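Local coordinates for minor capsid protein (PDB 6G42) that forms the pentameric penton of the mavirus capsid, built round a single jelly-roll fold, and probably occupies the fivefold vertices of the virophage shell, at residues Met157-Asp160 / Asp161-Val164; Glu188-Asp191 / Ala192-Glu196; Asp105-Asp108 / Val109-Ile113; Thr146-Asn149 / Phe150-His154; Ile206-Asn209 / Asp210-Val213. All blocks are in the same frame, centred on the assembly; numbering follows the deposited sequence.

Contact 1: residues Met157-Asp160 / Asp161-Val164; sequences MFND and DMRV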
# COMPACT_ATOMS: atom_id res chain seq x y z
N MET C 157 -9.09 5.16 37.57
CA MET C 157 -7.67 4.80 37.70
C MET C 157 -7.38 3.52 36.93
O MET C 157 -8.16 2.58 36.99
CB MET C 157 -7.31 4.54 39.17
CG MET C 157 -7.40 5.74 40.09
SD MET C 157 -7.43 5.24 41.82
CE MET C 157 -5.85 4.42 42.01
N PHE C 158 -6.26 3.50 36.22
CA PHE C 158 -5.74 2.31 35.53
C PHE C 158 -4.37 2.01 36.13
O PHE C 158 -3.53 2.90 36.24
CB PHE C 158 -5.53 2.61 34.03
CG PHE C 158 -6.76 2.48 33.16
CD1 PHE C 158 -8.06 2.69 33.65
CD2 PHE C 158 -6.61 2.19 31.81
CE1 PHE C 158 -9.16 2.58 32.81
CE2 PHE C 158 -7.71 2.08 30.97
CZ PHE C 158 -8.99 2.28 31.48
N ASN C 159 -4.13 0.75 36.50
CA ASN C 159 -2.79 0.31 36.92
C ASN C 159 -1.87 0.16 35.70
O ASN C 159 -2.31 0.38 34.57
CB ASN C 159 -2.85 -0.97 37.77
CG ASN C 159 -3.15 -2.22 36.97
OD1 ASN C 159 -3.81 -2.16 35.94
ND2 ASN C 159 -2.69 -3.36 37.46
N ASP C 160 -0.61 -0.20 35.92
CA ASP C 160 0.39 -0.16 34.85
C ASP C 160 0.15 -1.15 33.69
O ASP C 160 0.52 -0.86 32.56
CB ASP C 160 1.81 -0.34 35.40
CG ASP C 160 2.88 0.15 34.43
OD1 ASP C 160 2.72 1.25 33.85
OD2 ASP C 160 3.89 -0.58 34.24
N ASP C 161 -0.45 -2.31 33.97
CA ASP C 161 -0.82 -3.24 32.89
C ASP C 161 -1.97 -2.70 32.03
O ASP C 161 -1.94 -2.83 30.81
CB ASP C 161 -1.15 -4.64 33.44
CG ASP C 161 0.11 -5.47 33.74
OD1 ASP C 161 1.20 -4.88 33.94
OD2 ASP C 161 0.00 -6.71 33.79
N MET C 162 -2.97 -2.10 32.67
CA MET C 162 -4.06 -1.41 31.97
C MET C 162 -3.54 -0.21 31.18
O MET C 162 -3.87 -0.04 30.01
CB MET C 162 -5.13 -0.95 32.96
CG MET C 162 -6.01 -2.06 33.51
SD MET C 162 -7.35 -2.52 32.40
CE MET C 162 -8.46 -1.14 32.65
N ARG C 163 -2.74 0.62 31.85
CA ARG C 163 -2.07 1.77 31.23
C ARG C 163 -1.43 1.41 29.89
O ARG C 163 -1.68 2.05 28.88
CB ARG C 163 -1.01 2.32 32.20
CG ARG C 163 -0.05 3.37 31.65
CD ARG C 163 -0.74 4.69 31.40
NE ARG C 163 0.23 5.76 31.18
CZ ARG C 163 0.67 6.19 30.00
NH1 ARG C 163 0.23 5.66 28.85
NH2 ARG C 163 1.56 7.17 29.96
N VAL C 164 -0.60 0.37 29.90
CA VAL C 164 0.16 -0.03 28.71
C VAL C 164 -0.77 -0.54 27.61
O VAL C 164 -0.69 -0.08 26.46
CB VAL C 164 1.27 -1.06 29.05
CG1 VAL C 164 1.97 -1.56 27.79
CG2 VAL C 164 2.31 -0.44 29.96
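One face of the Phe158 ring carries the methyl of Met162, whose CE sits 3.6 Å from the ring centroid and 9° off its normal, while the backbone N of Arg163 lies at the edge, near the ring plane. This is a Met-aromatic contact with a CH-pi component, set at an N-capped helix start where strand 154-158 turns into helix 160-165. The sulfur stands farther off and oblique, so the methyl rather than SD makes the close approach. Met162 reaches the ring by curling back: its chain bends at both chi2 (-82°) and chi3, crossing the phenylalanine side chain at about a right angle.

Asn159 is the N-cap. Its OD1 accepts a weak bond from Met162 N at 3.4 Å, and Met162 CG lies beside the same oxygen. The amide is fixed from outside as well, since ND2 donates to Asp72 O. Two acidic residues at this helix start, Asp160 and Asp161, both accept from NE2 of Gln294 of the second subunit, which ties the turn to the pentamer interface; their carboxylates probably also interact favourably with the helix dipole. Arg163, two residues beyond Asp161, packs on Tyr248 of the same neighbouring subunit. The first turn is closed by the backbone: Val164 N donates to Asp160 O, and Arg163 N to Asn159 O in a nearly straight bond of 2.8 Å with an N-H...O angle of 173°.

Contact 2: residues Glu188-Asp191 / Ala192-Glu196; sequences ETQD and ASTLE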
# COMPACT_ATOMS: atom_id res chain seq x y z
N GLU C 188 -15.71 9.51 25.63
CA GLU C 188 -14.28 9.63 25.29
C GLU C 188 -13.75 8.30 24.74
O GLU C 188 -14.03 7.24 25.29
CB GLU C 188 -13.46 10.04 26.53
CG GLU C 188 -13.61 11.51 26.93
CD GLU C 188 -12.75 12.47 26.12
OE1 GLU C 188 -12.15 12.07 25.10
OE2 GLU C 188 -12.69 13.66 26.51
N THR C 189 -12.97 8.39 23.66
CA THR C 189 -12.46 7.22 22.95
C THR C 189 -10.93 7.28 22.82
O THR C 189 -10.34 8.35 22.94
CB THR C 189 -13.13 7.07 21.55
OG1 THR C 189 -12.59 5.93 20.87
CG2 THR C 189 -12.93 8.31 20.68
N GLN C 190 -10.32 6.12 22.59
CA GLN C 190 -8.88 6.01 22.32
C GLN C 190 -8.50 6.82 21.08
O GLN C 190 -9.27 6.87 20.13
CB GLN C 190 -8.51 4.54 22.08
CG GLN C 190 -8.50 3.64 23.30
CD GLN C 190 -8.11 2.20 22.97
OE1 GLN C 190 -8.85 1.49 22.30
NE2 GLN C 190 -6.94 1.76 23.45
N ASP C 191 -7.32 7.43 21.09
CA ASP C 191 -6.81 8.11 19.87
C ASP C 191 -6.21 7.14 18.82
O ASP C 191 -5.90 7.56 17.70
CB ASP C 191 -5.87 9.31 20.20
CG ASP C 191 -4.50 8.89 20.80
OD1 ASP C 191 -3.78 8.04 20.23
OD2 ASP C 191 -4.11 9.50 21.82
N ALA C 192 -6.08 5.86 19.17
CA ALA C 192 -5.53 4.83 18.28
C ALA C 192 -5.92 3.42 18.72
O ALA C 192 -6.13 3.16 19.91
CB ALA C 192 -4.02 4.94 18.22
N SER C 193 -6.00 2.50 17.76
CA SER C 193 -6.31 1.10 18.04
C SER C 193 -5.16 0.45 18.80
O SER C 193 -4.00 0.69 18.48
CB SER C 193 -6.58 0.35 16.74
OG SER C 193 -7.07 -0.95 16.99
N THR C 194 -5.49 -0.35 19.82
CA THR C 194 -4.49 -1.07 20.64
C THR C 194 -4.74 -2.59 20.72
O THR C 194 -4.27 -3.26 21.65
CB THR C 194 -4.39 -0.50 22.08
OG1 THR C 194 -5.61 -0.75 22.79
CG2 THR C 194 -4.09 0.99 22.06
N LEU C 195 -5.43 -3.14 19.73
CA LEU C 195 -5.70 -4.58 19.68
C LEU C 195 -4.40 -5.39 19.54
O LEU C 195 -4.34 -6.53 19.99
CB LEU C 195 -6.66 -4.90 18.53
CG LEU C 195 -7.99 -4.14 18.47
CD1 LEU C 195 -8.86 -4.67 17.33
CD2 LEU C 195 -8.75 -4.22 19.79
N GLU C 196 -3.37 -4.80 18.94
CA GLU C 196 -2.02 -5.38 18.88
C GLU C 196 -1.40 -5.66 20.27
O GLU C 196 -0.59 -6.57 20.40
CB GLU C 196 -1.08 -4.49 18.04
CG GLU C 196 -0.82 -3.11 18.61
CD GLU C 196 -0.04 -2.19 17.68
OE1 GLU C 196 0.92 -2.66 17.04
OE2 GLU C 196 -0.37 -0.99 17.61
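Gln190 and Thr194 are brought together by complementary torsions: the glutamine leaves its backbone with CG opposite the carbonyl carbon (chi1 -73°) and runs on extended through chi2, while Thr194 holds OG1 between its own backbone N and carbonyl carbon (chi1 67°). The outstretched amide thus reaches across the bend from one arm of the chain to the other. Gln190 NE2 donates to Thr194 OG1 at 2.9 Å, with an N-H...O angle of 164° and the hydroxyl oxygen close to the amide plane. The threonine methyl CG2 lies beside the same NE2.

Between these two residues the chain bends at Asp191, and Ala192 is extended again. The carbonyl of Ala192 points toward the glutamine side chain, its oxygen 3.5 Å from Gln190 CB. Both ends of the bridge have further partners: Gln190 OE1 accepts from Phe142 N, and Thr194 OG1 is also bonded to Asp165 O. The amide is therefore held through both its oxygen and its nitrogen, which fixes its rotation.

The bend carries the chain out of strand 187-189, an outer strand of a three-stranded antiparallel sheet next to strand 141-145, and into the loop leading to strand 201-207. Ser168 lies beside it and bonds to Ala192 O, and Lys137 and Gln246 of the second subunit pack against Asp191 and Ala192.

Contact 3: residues Asp105-Asp108 / Val109-Ile113; sequences DYVD and VGTAI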
# COMPACT_ATOMS: atom_id res chain seq x y z
N ASP C 105 -13.54 -12.47 21.78
CA ASP C 105 -14.30 -11.28 21.40
C ASP C 105 -13.88 -10.11 22.29
O ASP C 105 -13.94 -10.20 23.51
CB ASP C 105 -15.80 -11.56 21.55
CG ASP C 105 -16.68 -10.51 20.89
OD1 ASP C 105 -16.37 -9.30 20.97
OD2 ASP C 105 -17.70 -10.90 20.29
N TYR C 106 -13.46 -9.00 21.67
CA TYR C 106 -13.03 -7.81 22.42
C TYR C 106 -14.17 -7.06 23.10
O TYR C 106 -13.92 -6.23 23.97
CB TYR C 106 -12.20 -6.86 21.54
CG TYR C 106 -10.84 -7.43 21.18
CD1 TYR C 106 -9.91 -7.76 22.17
CD2 TYR C 106 -10.49 -7.67 19.85
CE1 TYR C 106 -8.68 -8.30 21.85
CE2 TYR C 106 -9.26 -8.21 19.53
CZ TYR C 106 -8.36 -8.52 20.53
OH TYR C 106 -7.14 -9.06 20.20
N VAL C 107 -15.42 -7.35 22.71
CA VAL C 107 -16.60 -6.85 23.43
C VAL C 107 -16.60 -7.43 24.84
O VAL C 107 -16.78 -6.68 25.81
CB VAL C 107 -17.93 -7.20 22.71
CG1 VAL C 107 -19.13 -6.73 23.53
CG2 VAL C 107 -17.99 -6.56 21.32
N ASP C 108 -16.38 -8.74 24.95
CA ASP C 108 -16.31 -9.44 26.24
C ASP C 108 -15.18 -8.95 27.14
O ASP C 108 -15.32 -8.91 28.36
CB ASP C 108 -16.16 -10.96 26.04
CG ASP C 108 -17.40 -11.61 25.43
OD1 ASP C 108 -18.53 -11.15 25.70
OD2 ASP C 108 -17.23 -12.59 24.69
N VAL C 109 -14.05 -8.58 26.53
CA VAL C 109 -12.93 -7.99 27.27
C VAL C 109 -13.37 -6.65 27.86
O VAL C 109 -13.04 -6.33 29.00
CB VAL C 109 -11.67 -7.85 26.38
CG1 VAL C 109 -10.57 -7.05 27.08
CG2 VAL C 109 -11.13 -9.22 26.02
N GLY C 110 -14.14 -5.88 27.09
CA GLY C 110 -14.74 -4.63 27.54
C GLY C 110 -15.76 -4.80 28.65
O GLY C 110 -15.71 -4.09 29.65
N THR C 111 -16.68 -5.74 28.46
CA THR C 111 -17.70 -6.09 29.46
C THR C 111 -17.06 -6.45 30.81
O THR C 111 -17.48 -5.94 31.85
CB THR C 111 -18.60 -7.24 28.96
OG1 THR C 111 -19.22 -6.87 27.73
CG2 THR C 111 -19.70 -7.58 29.98
N ALA C 112 -16.05 -7.32 30.78
CA ALA C 112 -15.34 -7.75 32.00
C ALA C 112 -14.76 -6.58 32.80
O ALA C 112 -14.88 -6.53 34.02
CB ALA C 112 -14.25 -8.74 31.65
N ILE C 113 -14.13 -5.64 32.10
CA ILE C 113 -13.60 -4.43 32.72
C ILE C 113 -14.74 -3.57 33.28
O ILE C 113 -14.59 -2.94 34.32
CB ILE C 113 -12.71 -3.63 31.72
CG1 ILE C 113 -11.42 -4.41 31.43
CG2 ILE C 113 -12.36 -2.24 32.26
CD1 ILE C 113 -10.67 -3.97 30.18
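Thr111 faces back along its helix toward Val107, whereas Tyr106 and Val109 project from another side of the same first two turns. With its OG1 opposite the carbonyl carbon (chi1 -58°), Thr111 turns the hydroxyl onto the preceding turn, where it donates to Val107 O at 3.1 Å. That carbonyl oxygen also accepts from Thr111 N at 2.8 Å. The two donors approach differently: the amide comes in the carbonyl plane, and the hydroxyl from 48° above it. One oxygen is thereby gripped twice by a single residue.

Tyr106 and Val109 meet more loosely, with CG2 of the valine 4.3 Å from CD1 of the ring in an oblique approach. At the N-terminal end of the helix Asp105 is the N-cap, its OD1 accepting from Val107 N at 2.8 Å. This oxygen is also bonded to Asn245 ND2, while Asn245 OD1 accepts from Tyr106 N, so one asparagine secures both the cap and the first helical residue.

These residues open helix 106-120. Tyr106 and Val107 pack on Phe135 of strand 132-136, Ile113 rests on Phe133 of the same strand, and loops bearing Leu198, Met103 and Phe93 adjoin the helix.

Contact 4: residues Thr146-Asn149 / Phe150-His154; sequences TTEN and FRNGH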
# COMPACT_ATOMS: atom_id res chain seq x y z
N THR C 146 -19.37 8.71 30.36
CA THR C 146 -19.44 9.37 31.67
C THR C 146 -20.41 10.56 31.67
O THR C 146 -20.65 11.17 30.63
CB THR C 146 -18.05 9.89 32.11
OG1 THR C 146 -17.36 10.44 30.98
CG2 THR C 146 -17.21 8.78 32.72
N THR C 147 -20.95 10.86 32.85
CA THR C 147 -21.75 12.08 33.08
C THR C 147 -20.85 13.21 33.55
O THR C 147 -19.73 12.98 34.01
CB THR C 147 -22.86 11.87 34.13
OG1 THR C 147 -22.27 11.52 35.39
CG2 THR C 147 -23.84 10.78 33.69
N GLU C 148 -21.36 14.44 33.44
CA GLU C 148 -20.60 15.64 33.82
C GLU C 148 -20.34 15.72 35.33
O GLU C 148 -19.27 16.17 35.76
CB GLU C 148 -21.32 16.91 33.34
CG GLU C 148 -20.60 18.21 33.70
CD GLU C 148 -20.93 19.39 32.79
OE1 GLU C 148 -21.97 19.36 32.09
OE2 GLU C 148 -20.14 20.35 32.78
N ASN C 149 -21.31 15.28 36.12
CA ASN C 149 -21.19 15.25 37.59
C ASN C 149 -20.09 14.29 38.08
O ASN C 149 -19.42 14.58 39.08
CB ASN C 149 -22.55 14.90 38.21
CG ASN C 149 -22.57 15.03 39.72
OD1 ASN C 149 -21.87 15.86 40.30
ND2 ASN C 149 -23.38 14.21 40.38
N PHE C 150 -19.92 13.16 37.39
CA PHE C 150 -18.85 12.20 37.70
C PHE C 150 -17.47 12.80 37.45
O PHE C 150 -16.57 12.65 38.28
CB PHE C 150 -19.01 10.91 36.88
CG PHE C 150 -17.94 9.87 37.17
CD1 PHE C 150 -16.74 9.87 36.46
CD2 PHE C 150 -18.13 8.91 38.15
CE1 PHE C 150 -15.76 8.93 36.73
CE2 PHE C 150 -17.15 7.97 38.42
CZ PHE C 150 -15.96 7.98 37.71
N ARG C 151 -17.31 13.45 36.30
CA ARG C 151 -16.03 14.06 35.91
C ARG C 151 -15.56 15.18 36.84
O ARG C 151 -14.36 15.35 37.06
CB ARG C 151 -16.11 14.60 34.47
CG ARG C 151 -16.03 13.52 33.40
CD ARG C 151 -16.35 14.09 32.03
NE ARG C 151 -17.78 14.01 31.70
CZ ARG C 151 -18.41 14.76 30.79
NH1 ARG C 151 -17.77 15.69 30.09
NH2 ARG C 151 -19.71 14.58 30.58
N ASN C 152 -16.51 15.95 37.38
CA ASN C 152 -16.23 16.96 38.40
C ASN C 152 -15.82 16.32 39.73
O ASN C 152 -14.91 16.80 40.40
CB ASN C 152 -17.43 17.89 38.61
CG ASN C 152 -17.70 18.79 37.41
OD1 ASN C 152 -16.78 19.42 36.88
ND2 ASN C 152 -18.96 18.87 36.99
N GLY C 153 -16.52 15.24 40.10
CA GLY C 153 -16.27 14.54 41.36
C GLY C 153 -15.05 13.64 41.38
O GLY C 153 -14.15 13.81 42.20
N HIS C 154 -15.02 12.68 40.46
CA HIS C 154 -14.08 11.55 40.51
C HIS C 154 -13.28 11.33 39.23
O HIS C 154 -13.56 11.93 38.18
CB HIS C 154 -14.84 10.26 40.85
CG HIS C 154 -15.74 10.38 42.04
ND1 HIS C 154 -17.04 10.84 41.96
CD2 HIS C 154 -15.52 10.10 43.35
CE1 HIS C 154 -17.58 10.83 43.16
NE2 HIS C 154 -16.69 10.39 44.02
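The carbonyl oxygen of Thr147 draws two donors from Arg151, both weakly: NE at 3.2 Å, with the oxygen at the edge of the guanidinium, near its plane, and the backbone N at 3.4 Å. The bend at chi3 (-90°) brings NE back over the start of the helix, with Glu148 CA over one face of the guanidinium. The charge is answered outside the turn, where NH2 forms a salt bridge with Asp186 OD1.

Thr147 is also the N-cap: its OG1 accepts a weak, long bond of 3.5 Å from Phe150 N, and the same hydroxyl has a weak partner in Asp129 OD1. Asn149 ND2 is weakly bonded to Asp129 OD2, and Thr146 OG1 to Asp186 O. Farther along, Asn152 N donates to Glu148 O at 3.2 Å, Gly153 N to Asn149 O at 3.1 Å and His154 N to Phe150 O at 2.7 Å. Asn152 O accepts from Arg80 NH1.

Apolar contact is modest. Thr146 CG2 lies 3.9 Å from Phe150 CD1, and the phenylalanine continues onto Ile125 and Pro131. The whole is a short threonine-capped helix connecting two beta strands, 141-145 and 154-158, with an arginine side chain folded back onto its first turn.

Contact 5: residues Ile206-Asn209 / Asp210-Val213; sequences IESN and DLPV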
# COMPACT_ATOMS: atom_id res chain seq x y z
N ILE C 206 5.07 -23.98 10.93
CA ILE C 206 5.01 -25.36 10.43
C ILE C 206 6.24 -26.11 10.94
O ILE C 206 7.37 -25.68 10.68
CB ILE C 206 4.99 -25.41 8.89
CG1 ILE C 206 3.72 -24.74 8.35
CG2 ILE C 206 5.08 -26.85 8.39
CD1 ILE C 206 3.69 -24.55 6.85
N GLU C 207 6.01 -27.21 11.65
CA GLU C 207 7.10 -28.08 12.17
C GLU C 207 6.94 -29.55 11.75
O GLU C 207 5.88 -29.98 11.29
CB GLU C 207 7.23 -27.95 13.70
CG GLU C 207 5.95 -28.07 14.52
CD GLU C 207 6.15 -27.75 16.00
OE1 GLU C 207 6.99 -26.90 16.35
OE2 GLU C 207 5.43 -28.35 16.83
N SER C 208 8.04 -30.30 11.91
CA SER C 208 8.12 -31.71 11.51
C SER C 208 8.99 -32.50 12.49
O SER C 208 10.12 -32.09 12.77
CB SER C 208 8.72 -31.82 10.12
OG SER C 208 8.84 -33.18 9.72
N ASN C 209 8.48 -33.63 12.97
CA ASN C 209 9.25 -34.52 13.86
C ASN C 209 10.21 -35.49 13.12
O ASN C 209 11.16 -35.97 13.73
CB ASN C 209 8.35 -35.29 14.85
CG ASN C 209 7.21 -36.04 14.17
OD1 ASN C 209 7.26 -36.34 12.98
ND2 ASN C 209 6.16 -36.34 14.94
N ASP C 210 9.96 -35.75 11.84
CA ASP C 210 10.75 -36.76 11.08
C ASP C 210 11.31 -36.36 9.69
O ASP C 210 11.83 -37.21 8.96
CB ASP C 210 9.92 -38.05 10.95
CG ASP C 210 8.64 -37.85 10.15
OD1 ASP C 210 8.23 -36.69 9.91
OD2 ASP C 210 8.02 -38.88 9.77
N LEU C 211 11.22 -35.08 9.32
CA LEU C 211 11.84 -34.58 8.08
C LEU C 211 13.32 -34.31 8.36
O LEU C 211 13.62 -33.53 9.26
CB LEU C 211 11.17 -33.30 7.60
CG LEU C 211 11.70 -32.65 6.31
CD1 LEU C 211 11.42 -33.51 5.08
CD2 LEU C 211 11.09 -31.28 6.12
N PRO C 212 14.24 -34.95 7.60
CA PRO C 212 15.66 -34.68 7.82
C PRO C 212 16.05 -33.28 7.34
O PRO C 212 16.51 -33.08 6.20
CB PRO C 212 16.36 -35.80 7.04
CG PRO C 212 15.39 -36.19 5.98
CD PRO C 212 14.02 -35.99 6.57
N VAL C 213 15.84 -32.32 8.23
CA VAL C 213 16.08 -30.91 7.96
C VAL C 213 16.90 -30.32 9.11
O VAL C 213 16.83 -30.80 10.24
CB VAL C 213 14.73 -30.16 7.77
CG1 VAL C 213 13.95 -30.05 9.08
CG2 VAL C 213 14.94 -28.78 7.17
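Beyond strand 201-207 the backbone leaves the extended conformation at Asn209 (psi -21°) and turns through Asp210, bringing Leu211 N back against the side chain of Ser208. The serine hydroxyl bridges the turn. Ser208 OG accepts from Leu211 N at 3.1 Å, though the bond is bent, with an N-H...O angle of 137°. Leu211 CB lies beside the same oxygen. Setting OG opposite the backbone N (chi1 179°) directs the hydroxyl across the turn, and it is also bonded to Asn274 O, so one small polar group serves both the turn and the adjacent strand.

Asp210 OD1 accepts from Asn274 N and lies 3.6 Å from Ser208 OG. Both main-chain polar atoms of Asn274 are thus engaged by side chains of the turn. Immediately after it, Pro212 is the centre of an inverse gamma turn, closed by a weak bond from Val213 N to Leu211 O.

The turn lies at the end of strand 201-207, which pairs with strands 272-281 and 236-239. Leu211 packs inward on Phe273 of strand 272-281, on Phe270 and on Leu51 of strand 49-62, which belongs to the second sheet of the jelly roll.

Contacts 1 to 4 gather in one part of the elongated chain, and contact 5 stands apart, its centre about 60 Å from that of contact 4. Contact 3 links the first two: Met162 CE of contact 1 packs 4.1 Å from its Ile113 CG2, and Tyr106 OH lies 3.8 Å from Leu195 O of contact 2. Contact 4 runs directly into contact 1 through strand 154-158, although their centres are about 20 Å apart. Contacts 1 and 2, with centres about 14 Å apart, both reach the second subunit, whereas contacts 4 and 5 touch no other chain of the pentamer.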